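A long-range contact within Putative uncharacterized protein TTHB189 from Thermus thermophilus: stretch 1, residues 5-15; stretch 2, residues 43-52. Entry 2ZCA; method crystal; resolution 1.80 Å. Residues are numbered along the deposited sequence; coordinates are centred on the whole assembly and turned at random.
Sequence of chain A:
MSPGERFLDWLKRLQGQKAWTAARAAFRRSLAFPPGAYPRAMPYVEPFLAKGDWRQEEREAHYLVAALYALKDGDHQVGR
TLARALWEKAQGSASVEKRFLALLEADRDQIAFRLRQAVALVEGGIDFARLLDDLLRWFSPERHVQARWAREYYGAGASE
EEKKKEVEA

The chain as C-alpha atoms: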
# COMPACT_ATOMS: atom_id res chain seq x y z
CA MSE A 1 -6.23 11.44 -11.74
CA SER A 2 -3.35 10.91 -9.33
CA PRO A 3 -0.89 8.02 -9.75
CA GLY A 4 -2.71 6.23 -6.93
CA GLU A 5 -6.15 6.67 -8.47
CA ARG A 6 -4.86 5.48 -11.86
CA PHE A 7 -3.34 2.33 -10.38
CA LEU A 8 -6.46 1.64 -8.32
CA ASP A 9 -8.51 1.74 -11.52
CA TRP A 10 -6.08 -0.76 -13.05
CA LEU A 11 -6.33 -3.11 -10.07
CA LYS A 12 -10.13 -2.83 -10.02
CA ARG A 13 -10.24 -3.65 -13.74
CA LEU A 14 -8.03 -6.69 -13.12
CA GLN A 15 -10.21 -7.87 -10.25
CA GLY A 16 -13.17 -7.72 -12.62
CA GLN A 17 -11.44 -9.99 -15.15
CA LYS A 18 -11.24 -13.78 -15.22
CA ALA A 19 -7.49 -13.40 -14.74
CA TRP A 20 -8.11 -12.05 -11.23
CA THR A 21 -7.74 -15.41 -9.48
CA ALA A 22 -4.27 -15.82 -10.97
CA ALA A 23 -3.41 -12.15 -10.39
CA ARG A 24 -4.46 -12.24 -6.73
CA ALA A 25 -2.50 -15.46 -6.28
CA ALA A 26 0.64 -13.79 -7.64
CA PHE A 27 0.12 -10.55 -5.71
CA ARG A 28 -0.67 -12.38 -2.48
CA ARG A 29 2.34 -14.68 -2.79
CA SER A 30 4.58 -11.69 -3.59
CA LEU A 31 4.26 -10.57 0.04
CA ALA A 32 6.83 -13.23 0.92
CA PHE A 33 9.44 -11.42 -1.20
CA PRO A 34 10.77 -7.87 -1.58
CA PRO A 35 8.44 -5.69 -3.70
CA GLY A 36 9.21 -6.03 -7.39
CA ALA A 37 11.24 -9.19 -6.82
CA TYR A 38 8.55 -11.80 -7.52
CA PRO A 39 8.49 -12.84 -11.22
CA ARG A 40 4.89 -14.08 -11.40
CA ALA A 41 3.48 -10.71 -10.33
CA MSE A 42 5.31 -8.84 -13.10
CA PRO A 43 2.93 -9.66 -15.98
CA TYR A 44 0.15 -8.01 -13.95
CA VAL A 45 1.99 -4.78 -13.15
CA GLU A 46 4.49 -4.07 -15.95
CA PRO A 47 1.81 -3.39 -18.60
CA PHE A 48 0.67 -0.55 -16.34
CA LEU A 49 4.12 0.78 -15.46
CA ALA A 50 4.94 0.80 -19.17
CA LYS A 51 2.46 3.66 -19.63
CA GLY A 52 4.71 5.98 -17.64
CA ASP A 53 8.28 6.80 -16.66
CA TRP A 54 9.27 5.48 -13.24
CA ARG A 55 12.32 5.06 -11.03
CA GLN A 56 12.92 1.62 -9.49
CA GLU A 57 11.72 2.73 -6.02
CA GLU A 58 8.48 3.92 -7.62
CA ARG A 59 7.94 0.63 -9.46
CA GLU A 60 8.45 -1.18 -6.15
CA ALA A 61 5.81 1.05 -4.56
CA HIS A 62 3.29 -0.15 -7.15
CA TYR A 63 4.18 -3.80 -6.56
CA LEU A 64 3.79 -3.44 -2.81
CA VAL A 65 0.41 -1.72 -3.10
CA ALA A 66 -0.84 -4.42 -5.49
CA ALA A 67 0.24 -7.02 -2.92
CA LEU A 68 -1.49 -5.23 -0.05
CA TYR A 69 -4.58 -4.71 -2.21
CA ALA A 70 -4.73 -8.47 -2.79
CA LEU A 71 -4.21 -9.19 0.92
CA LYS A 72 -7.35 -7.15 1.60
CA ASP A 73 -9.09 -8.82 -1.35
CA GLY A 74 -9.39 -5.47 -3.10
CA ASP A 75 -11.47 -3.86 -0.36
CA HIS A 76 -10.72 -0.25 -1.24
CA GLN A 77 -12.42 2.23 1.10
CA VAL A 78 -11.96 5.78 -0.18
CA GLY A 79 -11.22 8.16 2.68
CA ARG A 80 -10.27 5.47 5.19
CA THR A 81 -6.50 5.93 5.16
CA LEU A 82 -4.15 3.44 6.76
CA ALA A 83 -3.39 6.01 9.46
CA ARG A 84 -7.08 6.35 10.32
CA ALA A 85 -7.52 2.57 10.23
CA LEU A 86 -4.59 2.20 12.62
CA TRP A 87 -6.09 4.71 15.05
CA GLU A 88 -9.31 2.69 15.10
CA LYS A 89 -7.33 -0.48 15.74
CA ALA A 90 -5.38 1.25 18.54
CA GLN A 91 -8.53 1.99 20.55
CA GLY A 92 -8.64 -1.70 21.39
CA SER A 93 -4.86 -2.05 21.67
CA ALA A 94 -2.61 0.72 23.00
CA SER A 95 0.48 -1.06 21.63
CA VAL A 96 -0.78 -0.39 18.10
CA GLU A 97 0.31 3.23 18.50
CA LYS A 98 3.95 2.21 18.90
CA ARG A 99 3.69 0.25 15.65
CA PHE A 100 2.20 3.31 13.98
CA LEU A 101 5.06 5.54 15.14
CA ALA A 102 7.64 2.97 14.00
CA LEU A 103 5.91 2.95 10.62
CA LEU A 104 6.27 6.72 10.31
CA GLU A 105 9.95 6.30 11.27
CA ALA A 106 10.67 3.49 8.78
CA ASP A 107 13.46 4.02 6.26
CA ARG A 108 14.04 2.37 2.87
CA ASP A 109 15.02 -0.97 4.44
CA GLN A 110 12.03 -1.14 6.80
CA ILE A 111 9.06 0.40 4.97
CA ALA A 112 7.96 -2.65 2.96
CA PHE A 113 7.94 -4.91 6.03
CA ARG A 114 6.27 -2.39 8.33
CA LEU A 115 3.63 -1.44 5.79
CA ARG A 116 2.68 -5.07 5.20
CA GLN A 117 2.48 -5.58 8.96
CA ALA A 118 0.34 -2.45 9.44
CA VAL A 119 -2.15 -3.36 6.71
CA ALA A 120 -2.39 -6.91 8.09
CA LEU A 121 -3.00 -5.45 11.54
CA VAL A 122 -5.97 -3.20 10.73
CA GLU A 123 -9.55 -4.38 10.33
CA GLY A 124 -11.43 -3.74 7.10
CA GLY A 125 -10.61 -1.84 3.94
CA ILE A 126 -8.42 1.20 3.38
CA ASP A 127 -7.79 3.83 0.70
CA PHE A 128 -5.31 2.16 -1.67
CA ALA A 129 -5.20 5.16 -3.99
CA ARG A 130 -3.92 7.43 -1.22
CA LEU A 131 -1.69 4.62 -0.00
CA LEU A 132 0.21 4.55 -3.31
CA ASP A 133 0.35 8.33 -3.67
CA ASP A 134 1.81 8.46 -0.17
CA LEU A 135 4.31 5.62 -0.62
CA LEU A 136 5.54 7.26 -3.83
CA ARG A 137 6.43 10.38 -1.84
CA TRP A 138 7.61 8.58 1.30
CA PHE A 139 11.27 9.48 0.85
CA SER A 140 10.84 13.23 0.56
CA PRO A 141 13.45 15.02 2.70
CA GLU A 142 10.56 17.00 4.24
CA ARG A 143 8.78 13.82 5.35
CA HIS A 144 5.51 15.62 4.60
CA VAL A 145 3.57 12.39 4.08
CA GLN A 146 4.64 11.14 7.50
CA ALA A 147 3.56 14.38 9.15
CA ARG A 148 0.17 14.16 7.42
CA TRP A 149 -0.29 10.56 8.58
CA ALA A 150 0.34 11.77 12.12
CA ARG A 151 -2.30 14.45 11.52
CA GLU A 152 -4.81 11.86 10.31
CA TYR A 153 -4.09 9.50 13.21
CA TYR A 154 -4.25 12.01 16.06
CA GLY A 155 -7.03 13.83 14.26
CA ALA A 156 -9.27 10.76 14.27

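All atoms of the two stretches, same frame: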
# COMPACT_ATOMS: atom_id res chain seq x y z
N GLU A 5 -4.82 6.90 -7.92
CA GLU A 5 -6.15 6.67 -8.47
C GLU A 5 -6.06 5.88 -9.78
O GLU A 5 -6.88 5.01 -10.04
CB GLU A 5 -6.87 8.00 -8.68
CG GLU A 5 -7.03 8.76 -7.36
CD GLU A 5 -7.67 10.13 -7.52
OE1 GLU A 5 -7.18 10.93 -8.34
OE2 GLU A 5 -8.66 10.40 -6.81
N ARG A 6 -5.05 6.18 -10.59
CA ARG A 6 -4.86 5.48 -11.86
C ARG A 6 -4.56 4.00 -11.64
O ARG A 6 -5.10 3.14 -12.33
CB ARG A 6 -3.71 6.10 -12.65
CG ARG A 6 -4.11 7.30 -13.49
CD ARG A 6 -2.99 7.68 -14.46
NE ARG A 6 -1.97 8.51 -13.83
CZ ARG A 6 -2.13 9.80 -13.58
NH1 ARG A 6 -3.26 10.41 -13.91
NH2 ARG A 6 -1.15 10.50 -13.00
N PHE A 7 -3.70 3.71 -10.67
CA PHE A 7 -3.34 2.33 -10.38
C PHE A 7 -4.52 1.57 -9.77
O PHE A 7 -4.73 0.39 -10.03
CB PHE A 7 -2.13 2.28 -9.45
CG PHE A 7 -1.50 0.91 -9.35
CD1 PHE A 7 -1.14 0.22 -10.51
CD2 PHE A 7 -1.26 0.32 -8.11
CE1 PHE A 7 -0.56 -1.04 -10.43
CE2 PHE A 7 -0.68 -0.94 -8.03
CZ PHE A 7 -0.33 -1.62 -9.19
N LEU A 8 -5.30 2.27 -8.94
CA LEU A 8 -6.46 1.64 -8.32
C LEU A 8 -7.44 1.20 -9.41
O LEU A 8 -8.04 0.13 -9.33
CB LEU A 8 -7.14 2.61 -7.36
CG LEU A 8 -8.40 2.08 -6.68
CD1 LEU A 8 -8.07 0.83 -5.86
CD2 LEU A 8 -8.97 3.17 -5.79
N ASP A 9 -7.61 2.05 -10.42
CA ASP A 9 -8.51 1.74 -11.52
C ASP A 9 -8.01 0.46 -12.21
O ASP A 9 -8.79 -0.43 -12.54
CB ASP A 9 -8.53 2.89 -12.53
CG ASP A 9 -9.52 2.65 -13.66
OD1 ASP A 9 -10.74 2.62 -13.40
OD2 ASP A 9 -9.08 2.48 -14.82
N TRP A 10 -6.70 0.39 -12.42
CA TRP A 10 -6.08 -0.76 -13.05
C TRP A 10 -6.33 -2.03 -12.24
O TRP A 10 -6.74 -3.06 -12.79
CB TRP A 10 -4.57 -0.53 -13.21
CG TRP A 10 -3.81 -1.72 -13.74
CD1 TRP A 10 -3.22 -2.71 -13.00
CD2 TRP A 10 -3.58 -2.05 -15.11
NE1 TRP A 10 -2.64 -3.64 -13.83
CE2 TRP A 10 -2.84 -3.26 -15.13
CE3 TRP A 10 -3.92 -1.44 -16.33
CZ2 TRP A 10 -2.44 -3.87 -16.32
CZ3 TRP A 10 -3.52 -2.06 -17.52
CH2 TRP A 10 -2.79 -3.26 -17.50
N LEU A 11 -6.10 -1.96 -10.93
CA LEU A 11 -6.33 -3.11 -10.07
C LEU A 11 -7.80 -3.52 -10.07
O LEU A 11 -8.11 -4.71 -10.12
CB LEU A 11 -5.86 -2.81 -8.64
CG LEU A 11 -4.34 -2.61 -8.52
CD1 LEU A 11 -3.98 -2.18 -7.10
CD2 LEU A 11 -3.63 -3.91 -8.88
N LYS A 12 -8.70 -2.54 -10.02
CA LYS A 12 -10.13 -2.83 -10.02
C LYS A 12 -10.55 -3.50 -11.33
O LYS A 12 -11.41 -4.38 -11.35
CB LYS A 12 -10.94 -1.55 -9.81
CG LYS A 12 -10.98 -1.09 -8.36
CD LYS A 12 -11.68 -2.13 -7.50
CE LYS A 12 -11.59 -1.80 -6.02
NZ LYS A 12 -12.25 -2.86 -5.21
N ARG A 13 -9.94 -3.07 -12.43
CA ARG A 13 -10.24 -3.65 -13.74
C ARG A 13 -9.78 -5.10 -13.76
O ARG A 13 -10.48 -5.98 -14.26
CB ARG A 13 -9.54 -2.85 -14.84
CG ARG A 13 -9.77 -3.39 -16.23
CD ARG A 13 -9.04 -2.55 -17.28
NE ARG A 13 -9.28 -3.04 -18.63
CZ ARG A 13 -8.76 -2.49 -19.73
NH1 ARG A 13 -7.97 -1.43 -19.63
NH2 ARG A 13 -9.03 -3.01 -20.92
N LEU A 14 -8.60 -5.35 -13.19
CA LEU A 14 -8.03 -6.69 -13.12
C LEU A 14 -8.92 -7.60 -12.29
O LEU A 14 -9.18 -8.74 -12.66
CB LEU A 14 -6.64 -6.64 -12.47
CG LEU A 14 -5.41 -7.15 -13.23
CD1 LEU A 14 -4.21 -7.11 -12.29
CD2 LEU A 14 -5.64 -8.56 -13.74
N GLN A 15 -9.36 -7.10 -11.14
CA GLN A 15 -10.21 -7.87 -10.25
C GLN A 15 -11.54 -8.23 -10.91
O GLN A 15 -12.20 -9.18 -10.52
CB GLN A 15 -10.44 -7.10 -8.95
CG GLN A 15 -11.36 -7.79 -7.96
CD GLN A 15 -11.14 -7.32 -6.53
OE1 GLN A 15 -10.79 -6.16 -6.30
NE2 GLN A 15 -11.35 -8.22 -5.57
N PRO A 43 3.83 -9.80 -14.83
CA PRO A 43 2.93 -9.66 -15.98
C PRO A 43 1.66 -8.86 -15.66
O PRO A 43 0.99 -8.36 -16.57
CB PRO A 43 2.59 -11.12 -16.32
CG PRO A 43 3.83 -11.85 -15.93
CD PRO A 43 4.17 -11.21 -14.59
N TYR A 44 1.35 -8.73 -14.38
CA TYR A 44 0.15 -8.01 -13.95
C TYR A 44 0.39 -6.55 -13.59
O TYR A 44 -0.56 -5.79 -13.38
CB TYR A 44 -0.48 -8.72 -12.75
CG TYR A 44 -0.87 -10.15 -13.05
CD1 TYR A 44 -1.98 -10.44 -13.83
CD2 TYR A 44 -0.10 -11.21 -12.57
CE1 TYR A 44 -2.33 -11.76 -14.13
CE2 TYR A 44 -0.43 -12.53 -12.87
CZ TYR A 44 -1.54 -12.80 -13.64
OH TYR A 44 -1.87 -14.11 -13.94
N VAL A 45 1.65 -6.15 -13.52
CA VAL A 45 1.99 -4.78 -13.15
C VAL A 45 2.76 -4.03 -14.24
O VAL A 45 2.52 -2.84 -14.47
CB VAL A 45 2.82 -4.77 -11.85
CG1 VAL A 45 3.24 -3.35 -11.50
CG2 VAL A 45 2.00 -5.37 -10.72
N GLU A 46 3.68 -4.72 -14.92
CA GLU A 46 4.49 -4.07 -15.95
C GLU A 46 3.69 -3.40 -17.07
O GLU A 46 4.06 -2.32 -17.54
CB GLU A 46 5.51 -5.05 -16.53
CG GLU A 46 6.62 -5.42 -15.55
CD GLU A 46 7.38 -4.21 -15.02
OE1 GLU A 46 7.62 -3.26 -15.80
OE2 GLU A 46 7.74 -4.20 -13.82
N PRO A 47 2.59 -4.03 -17.53
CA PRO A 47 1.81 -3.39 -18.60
C PRO A 47 1.32 -2.01 -18.17
O PRO A 47 1.14 -1.11 -19.00
CB PRO A 47 0.67 -4.37 -18.82
CG PRO A 47 1.34 -5.70 -18.58
CD PRO A 47 2.14 -5.41 -17.31
N PHE A 48 1.11 -1.84 -16.87
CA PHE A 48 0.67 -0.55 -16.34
C PHE A 48 1.85 0.41 -16.24
O PHE A 48 1.78 1.55 -16.70
CB PHE A 48 0.05 -0.72 -14.95
CG PHE A 48 -0.36 0.58 -14.31
CD1 PHE A 48 -1.59 1.15 -14.61
CD2 PHE A 48 0.50 1.25 -13.46
CE1 PHE A 48 -1.96 2.39 -14.06
CE2 PHE A 48 0.16 2.48 -12.90
CZ PHE A 48 -1.08 3.05 -13.21
N LEU A 49 2.94 -0.05 -15.64
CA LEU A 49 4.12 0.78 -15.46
C LEU A 49 4.69 1.25 -16.79
O LEU A 49 5.32 2.31 -16.87
CB LEU A 49 5.19 0.02 -14.68
CG LEU A 49 4.82 -0.34 -13.23
CD1 LEU A 49 5.91 -1.18 -12.60
CD2 LEU A 49 4.60 0.94 -12.43
N ALA A 50 4.45 0.47 -17.84
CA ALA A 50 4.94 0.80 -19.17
C ALA A 50 4.33 2.08 -19.72
O ALA A 50 4.91 2.73 -20.59
CB ALA A 50 4.66 -0.36 -20.13
N LYS A 51 3.16 2.45 -19.19
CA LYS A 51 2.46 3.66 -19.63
C LYS A 51 3.08 4.94 -19.08
O LYS A 51 2.64 6.04 -19.43
CB LYS A 51 0.99 3.60 -19.22
CG LYS A 51 0.21 2.44 -19.79
CD LYS A 51 -1.24 2.48 -19.32
CE LYS A 51 -2.04 1.30 -19.85
NZ LYS A 51 -2.10 1.28 -21.33
N GLY A 52 4.08 4.80 -18.22
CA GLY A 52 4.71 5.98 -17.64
C GLY A 52 6.20 5.82 -17.48
O GLY A 52 6.78 4.81 -17.87

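Residues 5-15 form a regular helix that begins earlier in the chain. Its backbone bonds run from each amide to the carbonyl four residues back, as in Leu 14 N to Trp 10 O at 3.0 Å. Stretch 2 is less regular. Residues 43-49 are helical, with a kink where the N of Pro 47 and the N of Phe 48 lack a bond to the turn before. Proline has no amide hydrogen to give, so Pro 47 N cannot make that bond. Phe 48 N instead bonds to Val 45 O at 3.0 Å, three residues back. A type I beta turn from Leu 49 to Gly 52 follows.

The two helices run in roughly opposite directions, with 138° between their N-to-C directions. Their axes approach to 11.1 Å. This spacing leaves room for large side chains between them. Trp 10 CA lies 7.5 Å from Phe 48 CA, and Leu 14 CA lies 8.3 Å from Tyr 44 CA. The contact buries 448 Å² in total.

Phe 48 and Trp 10 have the largest areas covered by the other stretch. Both point toward it from CA to CB, and both have chi1 in the t well. Phe 48 CB sits over one face of the indole, 3.9 Å from the centroid of the Trp 10 five-membered ring and 13° off its normal. This is a CH-pi contact: an aliphatic carbon set against the pi cloud. The Phe 48 ring continues past the indole, and its CD1 reaches Trp 10 CB at 3.7 Å.

Phe 7 also packs on Phe 48. Phe 7 CD1 lies over one face of the Phe 48 ring, 3.5 Å from Phe 48 CD2. The two ring planes meet at 57°, so the pair is oblique. Arg 6 adds backbone and aliphatic contacts: Arg 6 O is 3.7 Å from Phe 48 CE1, and Arg 6 CB is 4.1 Å from Phe 48 CZ.

The one hydrogen bond across the stretches runs from Trp 10 NE1 to Tyr 44 O, at 3.0 Å and 157°. The acceptor lies at the indole edge, near the ring plane, where the N-H can point at it. The bond satisfies the polar group of an otherwise apolar side chain.

At the other end of the indole, Trp 10 CH2 meets Pro 47 CB at 3.9 Å. Trp 10 CZ3 approaches the aliphatic Lys 51 CE at 4.3 Å. One turn after Trp 10, Leu 14 CD1 packs against Tyr 44 CB at 4.1 Å, extending the apolar contact.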